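Local coordinates for protein lipase (Acinetobacter baumannii, PDB 4OPM) that probably hydrolyses ester bonds of lipids such as triacylglycerols, as a putative lipase of the alpha/beta hydrolase fold, at residues V94-V105 with I125-E136. Sequence-based numbering, arbitrary orientation.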
ATOM      1  N   VAL A  94      13.291   1.829  -2.896  1.00 21.34           N
ATOM      2  CA  VAL A  94      12.040   2.387  -3.439  1.00 21.72           C
ATOM      3  C   VAL A  94      12.211   2.653  -4.971  1.00 24.21           C
ATOM      4  O   VAL A  94      11.343   2.202  -5.719  1.00 22.58           O
ATOM      5  CB  VAL A  94      11.547   3.629  -2.646  1.00 26.35           C
ATOM      6  CG1 VAL A  94      10.364   4.318  -3.334  1.00 26.57           C
ATOM      7  CG2 VAL A  94      11.168   3.225  -1.225  1.00 25.89           C
ATOM      8  N   PRO A  95      13.322   3.272  -5.472  1.00 22.57           N
ATOM      9  CA  PRO A  95      13.482   3.425  -6.933  1.00 21.98           C
ATOM     10  C   PRO A  95      13.396   2.092  -7.693  1.00 24.39           C
ATOM     11  O   PRO A  95      12.766   2.055  -8.750  1.00 24.55           O
ATOM     12  CB  PRO A  95      14.885   4.048  -7.075  1.00 24.47           C
ATOM     13  CG  PRO A  95      15.081   4.794  -5.797  1.00 29.97           C
ATOM     14  CD  PRO A  95      14.455   3.908  -4.755  1.00 25.27           C
ATOM     15  N   ASN A  96      14.005   1.005  -7.166  1.00 19.98           N
ATOM     16  CA  ASN A  96      13.953  -0.302  -7.842  1.00 20.45           C
ATOM     17  C   ASN A  96      12.551  -0.912  -7.749  1.00 22.57           C
ATOM     18  O   ASN A  96      12.084  -1.512  -8.715  1.00 22.06           O
ATOM     19  CB  ASN A  96      14.999  -1.292  -7.315  1.00 20.86           C
ATOM     20  CG  ASN A  96      15.173  -2.469  -8.244  1.00 29.00           C
ATOM     21  OD1 ASN A  96      15.256  -2.302  -9.462  1.00 24.77           O
ATOM     22  ND2 ASN A  96      15.157  -3.697  -7.710  1.00 23.41           N
ATOM     23  N   LEU A  97      11.859  -0.726  -6.619  1.00 18.75           N
ATOM     24  CA  LEU A  97      10.490  -1.236  -6.487  1.00 18.67           C
ATOM     25  C   LEU A  97       9.571  -0.548  -7.513  1.00 23.17           C
ATOM     26  O   LEU A  97       8.804  -1.234  -8.182  1.00 22.93           O
ATOM     27  CB  LEU A  97       9.960  -1.064  -5.042  1.00 18.34           C
ATOM     28  CG  LEU A  97      10.708  -1.848  -3.954  1.00 23.04           C
ATOM     29  CD1 LEU A  97      10.196  -1.486  -2.569  1.00 23.11           C
ATOM     30  CD2 LEU A  97      10.630  -3.357  -4.173  1.00 23.85           C
ATOM     31  N   ALA A  98       9.709   0.785  -7.697  1.00 21.56           N
ATOM     32  CA  ALA A  98       8.884   1.532  -8.658  1.00 20.64           C
ATOM     33  C   ALA A  98       9.174   1.096 -10.114  1.00 23.28           C
ATOM     34  O   ALA A  98       8.234   0.862 -10.888  1.00 21.28           O
ATOM     35  CB  ALA A  98       9.109   3.025  -8.496  1.00 21.27           C
ATOM     36  N   GLU A  99      10.464   0.949 -10.467  1.00 20.12           N
ATOM     37  CA  GLU A  99      10.858   0.539 -11.813  1.00 19.75           C
ATOM     38  C   GLU A  99      10.406  -0.907 -12.070  1.00 23.17           C
ATOM     39  O   GLU A  99       9.897  -1.180 -13.148  1.00 23.09           O
ATOM     40  CB  GLU A  99      12.372   0.697 -12.025  1.00 21.21           C
ATOM     41  CG  GLU A  99      12.812   0.416 -13.457  1.00 26.68           C
ATOM     42  CD  GLU A  99      13.181  -1.022 -13.774  1.00 43.50           C
ATOM     43  OE1 GLU A  99      13.512  -1.776 -12.832  1.00 35.66           O
ATOM     44  OE2 GLU A  99      13.142  -1.398 -14.968  1.00 36.44           O
ATOM     45  N   LYS A 100      10.584  -1.827 -11.092  1.00 20.27           N
ATOM     46  CA  LYS A 100      10.182  -3.229 -11.292  1.00 20.24           C
ATOM     47  C   LYS A 100       8.649  -3.345 -11.332  1.00 22.64           C
ATOM     48  O   LYS A 100       8.120  -4.168 -12.081  1.00 22.59           O
ATOM     49  CB  LYS A 100      10.801  -4.165 -10.244  1.00 21.32           C
ATOM     50  CG  LYS A 100      12.325  -4.306 -10.373  1.00 22.67           C
ATOM     51  CD  LYS A 100      12.761  -4.889 -11.744  1.00 25.76           C
ATOM     52  CE  LYS A 100      14.245  -5.104 -11.863  1.00 26.34           C
ATOM     53  NZ  LYS A 100      14.992  -3.804 -11.907  1.00 24.91           N
ATOM     54  N   LEU A 101       7.931  -2.473 -10.597  1.00 19.25           N
ATOM     55  CA  LEU A 101       6.475  -2.453 -10.661  1.00 18.16           C
ATOM     56  C   LEU A 101       6.046  -2.018 -12.077  1.00 21.61           C
ATOM     57  O   LEU A 101       5.134  -2.618 -12.629  1.00 19.16           O
ATOM     58  CB  LEU A 101       5.887  -1.531  -9.585  1.00 17.20           C
ATOM     59  CG  LEU A 101       4.371  -1.435  -9.542  1.00 20.89           C
ATOM     60  CD1 LEU A 101       3.733  -2.753  -9.097  1.00 20.80           C
ATOM     61  CD2 LEU A 101       3.937  -0.292  -8.635  1.00 22.89           C
ATOM     62  N   ARG A 102       6.748  -1.035 -12.686  1.00 19.97           N
ATOM     63  CA  ARG A 102       6.450  -0.634 -14.069  1.00 20.82           C
ATOM     64  C   ARG A 102       6.649  -1.832 -15.031  1.00 22.94           C
ATOM     65  O   ARG A 102       5.808  -2.061 -15.907  1.00 23.33           O
ATOM     66  CB  ARG A 102       7.309   0.565 -14.503  1.00 23.16           C
ATOM     67  CG  ARG A 102       7.121   0.989 -15.968  1.00 26.77           C
ATOM     68  CD  ARG A 102       5.729   1.530 -16.251  1.00 31.97           C
ATOM     69  NE  ARG A 102       5.502   1.686 -17.688  1.00 36.49           N
ATOM     70  CZ  ARG A 102       4.312   1.642 -18.272  1.00 48.48           C
ATOM     71  NH1 ARG A 102       3.215   1.440 -17.548  1.00 36.20           N
ATOM     72  NH2 ARG A 102       4.205   1.798 -19.583  1.00 37.92           N
ATOM     73  N   ARG A 103       7.745  -2.601 -14.858  1.00 20.30           N
ATOM     74  CA  ARG A 103       8.021  -3.780 -15.699  1.00 21.22           C
ATOM     75  C   ARG A 103       6.878  -4.804 -15.557  1.00 23.54           C
ATOM     76  O   ARG A 103       6.464  -5.408 -16.554  1.00 23.55           O
ATOM     77  CB  ARG A 103       9.377  -4.435 -15.360  1.00 20.66           C
ATOM     78  CG  ARG A 103      10.606  -3.533 -15.542  1.00 26.98           C
ATOM     79  CD  ARG A 103      11.006  -3.283 -16.995  1.00 31.62           C
ATOM     80  NE  ARG A 103      10.193  -2.249 -17.651  1.00 30.01           N
ATOM     81  CZ  ARG A 103      10.403  -0.937 -17.565  1.00 43.35           C
ATOM     82  NH1 ARG A 103      11.395  -0.461 -16.820  1.00 31.99           N
ATOM     83  NH2 ARG A 103       9.614  -0.090 -18.212  1.00 30.61           N
ATOM     84  N   PHE A 104       6.357  -4.961 -14.322  1.00 19.22           N
ATOM     85  CA  PHE A 104       5.231  -5.842 -14.036  1.00 18.47           C
ATOM     86  C   PHE A 104       3.965  -5.354 -14.768  1.00 20.75           C
ATOM     87  O   PHE A 104       3.299  -6.163 -15.398  1.00 21.07           O
ATOM     88  CB  PHE A 104       4.970  -5.948 -12.517  1.00 18.65           C
ATOM     89  CG  PHE A 104       3.622  -6.555 -12.190  1.00 19.08           C
ATOM     90  CD1 PHE A 104       3.420  -7.928 -12.282  1.00 21.76           C
ATOM     91  CD2 PHE A 104       2.543  -5.748 -11.828  1.00 20.54           C
ATOM     92  CE1 PHE A 104       2.165  -8.488 -12.016  1.00 21.51           C
ATOM     93  CE2 PHE A 104       1.288  -6.310 -11.548  1.00 23.17           C
ATOM     94  CZ  PHE A 104       1.105  -7.674 -11.655  1.00 21.93           C
ATOM     95  N   VAL A 105       3.644  -4.046 -14.688  1.00 19.66           N
ATOM     96  CA  VAL A 105       2.469  -3.437 -15.352  1.00 19.19           C
ATOM     97  C   VAL A 105       2.548  -3.704 -16.879  1.00 23.77           C
ATOM     98  O   VAL A 105       1.547  -4.079 -17.499  1.00 23.62           O
ATOM     99  CB  VAL A 105       2.344  -1.923 -15.028  1.00 22.33           C
ATOM    100  CG1 VAL A 105       1.362  -1.217 -15.965  1.00 22.59           C
ATOM    101  CG2 VAL A 105       1.942  -1.710 -13.566  1.00 20.30           C
ATOM    102  N   ILE A 125       5.823   4.692  -3.383  1.00 17.29           N
ATOM    103  CA  ILE A 125       6.047   4.010  -4.660  1.00 17.21           C
ATOM    104  C   ILE A 125       5.097   4.596  -5.718  1.00 20.04           C
ATOM    105  O   ILE A 125       5.546   4.897  -6.828  1.00 20.17           O
ATOM    106  CB  ILE A 125       5.885   2.464  -4.497  1.00 19.87           C
ATOM    107  CG1 ILE A 125       7.009   1.888  -3.571  1.00 19.90           C
ATOM    108  CG2 ILE A 125       5.885   1.766  -5.869  1.00 20.52           C
ATOM    109  CD1 ILE A 125       6.757   0.441  -3.012  1.00 24.63           C
ATOM    110  N   ALA A 126       3.800   4.800  -5.354  1.00 17.08           N
ATOM    111  CA  ALA A 126       2.810   5.373  -6.272  1.00 17.92           C
ATOM    112  C   ALA A 126       3.247   6.776  -6.750  1.00 22.19           C
ATOM    113  O   ALA A 126       3.148   7.065  -7.942  1.00 21.81           O
ATOM    114  CB  ALA A 126       1.433   5.424  -5.614  1.00 18.01           C
ATOM    115  N   LEU A 127       3.790   7.603  -5.832  1.00 19.40           N
ATOM    116  CA  LEU A 127       4.296   8.952  -6.123  1.00 20.14           C
ATOM    117  C   LEU A 127       5.463   8.901  -7.116  1.00 24.19           C
ATOM    118  O   LEU A 127       5.469   9.643  -8.101  1.00 23.07           O
ATOM    119  CB  LEU A 127       4.724   9.669  -4.824  1.00 19.96           C
ATOM    120  CG  LEU A 127       3.566  10.261  -3.985  1.00 25.03           C
ATOM    121  CD1 LEU A 127       3.995  10.514  -2.538  1.00 26.07           C
ATOM    122  CD2 LEU A 127       3.018  11.533  -4.603  1.00 26.88           C
ATOM    123  N   LEU A 128       6.427   7.997  -6.884  1.00 22.12           N
ATOM    124  CA  LEU A 128       7.576   7.853  -7.781  1.00 23.20           C
ATOM    125  C   LEU A 128       7.113   7.377  -9.166  1.00 25.84           C
ATOM    126  O   LEU A 128       7.564   7.903 -10.182  1.00 25.61           O
ATOM    127  CB  LEU A 128       8.612   6.898  -7.176  1.00 23.93           C
ATOM    128  CG  LEU A 128      10.048   7.012  -7.684  1.00 30.90           C
ATOM    129  CD1 LEU A 128      10.568   8.470  -7.606  1.00 31.40           C
ATOM    130  CD2 LEU A 128      10.959   6.088  -6.901  1.00 34.75           C
ATOM    131  N   TYR A 129       6.169   6.431  -9.195  1.00 20.90           N
ATOM    132  CA  TYR A 129       5.589   5.911 -10.426  1.00 20.81           C
ATOM    133  C   TYR A 129       4.893   7.037 -11.217  1.00 24.50           C
ATOM    134  O   TYR A 129       5.156   7.183 -12.412  1.00 24.25           O
ATOM    135  CB  TYR A 129       4.587   4.781 -10.102  1.00 20.62           C
ATOM    136  CG  TYR A 129       4.135   4.008 -11.320  1.00 22.19           C
ATOM    137  CD1 TYR A 129       3.166   4.524 -12.179  1.00 24.11           C
ATOM    138  CD2 TYR A 129       4.628   2.733 -11.581  1.00 22.67           C
ATOM    139  CE1 TYR A 129       2.722   3.801 -13.286  1.00 25.86           C
ATOM    140  CE2 TYR A 129       4.187   1.997 -12.679  1.00 23.88           C
ATOM    141  CZ  TYR A 129       3.227   2.533 -13.526  1.00 29.97           C
ATOM    142  OH  TYR A 129       2.799   1.825 -14.622  1.00 27.84           O
ATOM    143  N   ALA A 130       4.053   7.855 -10.534  1.00 21.50           N
ATOM    144  CA  ALA A 130       3.307   8.961 -11.141  1.00 22.25           C
ATOM    145  C   ALA A 130       4.232  10.028 -11.726  1.00 28.17           C
ATOM    146  O   ALA A 130       3.907  10.616 -12.765  1.00 28.91           O
ATOM    147  CB  ALA A 130       2.390   9.595 -10.124  1.00 22.58           C
ATOM    148  N   GLY A 131       5.367  10.253 -11.066  1.00 24.82           N
ATOM    149  CA  GLY A 131       6.371  11.214 -11.504  1.00 25.47           C
ATOM    150  C   GLY A 131       7.184  10.718 -12.683  1.00 29.50           C
ATOM    151  O   GLY A 131       7.471  11.489 -13.602  1.00 29.64           O
ATOM    152  N   GLN A 132       7.569   9.427 -12.669  1.00 25.97           N
ATOM    153  CA  GLN A 132       8.393   8.834 -13.725  1.00 26.82           C
ATOM    154  C   GLN A 132       7.564   8.446 -14.954  1.00 30.40           C
ATOM    155  O   GLN A 132       8.081   8.510 -16.064  1.00 30.50           O
ATOM    156  CB  GLN A 132       9.157   7.602 -13.203  1.00 28.57           C
ATOM    157  CG  GLN A 132      10.246   7.929 -12.167  1.00 51.08           C
ATOM    158  CD  GLN A 132      10.835   6.719 -11.466  1.00 78.04           C
ATOM    159  OE1 GLN A 132      10.225   5.645 -11.368  1.00 75.34           O
ATOM    160  NE2 GLN A 132      12.030   6.881 -10.913  1.00 72.83           N
ATOM    161  N   TYR A 133       6.284   8.054 -14.766  1.00 25.81           N
ATOM    162  CA  TYR A 133       5.404   7.607 -15.853  1.00 25.36           C
ATOM    163  C   TYR A 133       4.072   8.430 -15.839  1.00 29.12           C
ATOM    164  O   TYR A 133       2.999   7.856 -15.622  1.00 28.22           O
ATOM    165  CB  TYR A 133       5.166   6.074 -15.705  1.00 25.74           C
ATOM    166  CG  TYR A 133       6.438   5.285 -15.426  1.00 27.97           C
ATOM    167  CD1 TYR A 133       7.383   5.065 -16.427  1.00 31.05           C
ATOM    168  CD2 TYR A 133       6.709   4.788 -14.154  1.00 28.21           C
ATOM    169  CE1 TYR A 133       8.570   4.369 -16.167  1.00 31.79           C
ATOM    170  CE2 TYR A 133       7.883   4.075 -13.887  1.00 29.52           C
ATOM    171  CZ  TYR A 133       8.815   3.873 -14.894  1.00 37.42           C
ATOM    172  OH  TYR A 133       9.972   3.160 -14.634  1.00 35.90           O
ATOM    173  N   PRO A 134       4.120   9.774 -16.082  1.00 26.90           N
ATOM    174  CA  PRO A 134       2.893  10.594 -15.980  1.00 26.62           C
ATOM    175  C   PRO A 134       1.791  10.261 -16.976  1.00 32.11           C
ATOM    176  O   PRO A 134       0.618  10.320 -16.606  1.00 31.01           O
ATOM    177  CB  PRO A 134       3.398  12.024 -16.211  1.00 28.61           C
ATOM    178  CG  PRO A 134       4.688  11.859 -16.951  1.00 33.38           C
ATOM    179  CD  PRO A 134       5.295  10.629 -16.366  1.00 28.96           C
ATOM    180  N   PHE A 135       2.147   9.912 -18.220  1.00 30.43           N
ATOM    181  CA  PHE A 135       1.146   9.595 -19.239  1.00 31.19           C
ATOM    182  C   PHE A 135       0.507   8.224 -18.996  1.00 32.43           C
ATOM    183  O   PHE A 135      -0.502   7.910 -19.637  1.00 33.91           O
ATOM    184  CB  PHE A 135       1.762   9.662 -20.647  1.00 34.78           C
ATOM    185  CG  PHE A 135       2.236  11.048 -21.028  1.00 38.55           C
ATOM    186  CD1 PHE A 135       1.324  12.063 -21.299  1.00 43.25           C
ATOM    187  CD2 PHE A 135       3.592  11.337 -21.115  1.00 42.47           C
ATOM    188  CE1 PHE A 135       1.764  13.347 -21.642  1.00 45.37           C
ATOM    189  CE2 PHE A 135       4.031  12.618 -21.464  1.00 46.39           C
ATOM    190  CZ  PHE A 135       3.114  13.615 -21.723  1.00 45.06           C
ATOM    191  N   GLU A 136       1.093   7.426 -18.075  1.00 25.61           N
ATOM    192  CA  GLU A 136       0.626   6.084 -17.710  0.60 24.73           C
ATOM    193  C   GLU A 136      -0.192   6.104 -16.411  1.00 26.99           C
ATOM    194  O   GLU A 136      -0.674   5.058 -15.965  1.00 25.90           O
ATOM    195  CB  GLU A 136       1.825   5.122 -17.546  0.60 26.15           C
ATOM    196  CG  GLU A 136       2.729   4.987 -18.765  0.60 36.54           C
ATOM    197  CD  GLU A 136       2.070   4.574 -20.067  0.60 53.65           C
ATOM    198  OE1 GLU A 136       1.181   3.692 -20.041  0.60 40.00           O
ATOM    199  OE2 GLU A 136       2.461   5.126 -21.122  0.60 53.17           O
TER
HETATM  200  O   HOH W   1      12.999   4.084 -10.409  1.00 33.81           O
HETATM  201  O   HOH W   2      11.543   2.562 -16.764  1.00 46.95           O
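Two neighbouring helices of the alpha/beta hydrolase fold meet here: 94-105, and 125-132 from the helix that follows the probable nucleophile elbow. Their axes cross steeply, 9.1 Å apart at closest approach, and successive knobs of the second helix enter holes of the first. Ile-125 fills the hole between Val-94, Leu-97, Ala-98 and Leu-101; its two branches divide the work, CD1 reaching Leu-97 CD1 (4.0 Å) while CG2 lies against Leu-101 CD2. Beside it, CD2 of Leu-128 presses on Ala-98 CB and on the backbone at Pro-95 CA (3.7 Å). One turn after Ile-125, Tyr-129 is the next knob, among Ala-98, Leu-101, Arg-102 and Val-105. Its OH accepts a bond from Arg-102 NH1 (3.0 Å, N-H...O 152°), the guanidinium standing 75° to the phenol plane, and the methyls of Val-105 lie against the same oxygen, CG1 at 3.6 Å. Tyr-133, the first residue to leave the helix, lays its ring over the aliphatic part of Arg-102; Arg-102 CG sits 3.7 Å from the centroid of the Tyr-133 ring in a CH-pi contact. The bend at chi2 (66°) of Arg-102 carries the chain along this ring to Glu-136. In the conformer given, Glu-136 CG lies over one face of the guanidinium and OE1 makes a long salt bridge to Arg-102 NH2 (3.6 Å); a second conformer makes this pairing less certain. Two waters bridge the segments at their polar margin: one joins Pro-95 O to Gln-132 NE2, another joins Tyr-133 OH to Arg-103 NH1, which also pairs with Glu-99 OE2 (2.7 Å). Beneath the helices, Leu-101, Val-105 and Ala-126 rest on strand 46-50, and Ala-126, Leu-127 and Tyr-129 on strand 137-143; helix 190-220 covers Val-94, Pro-95 and Leu-97.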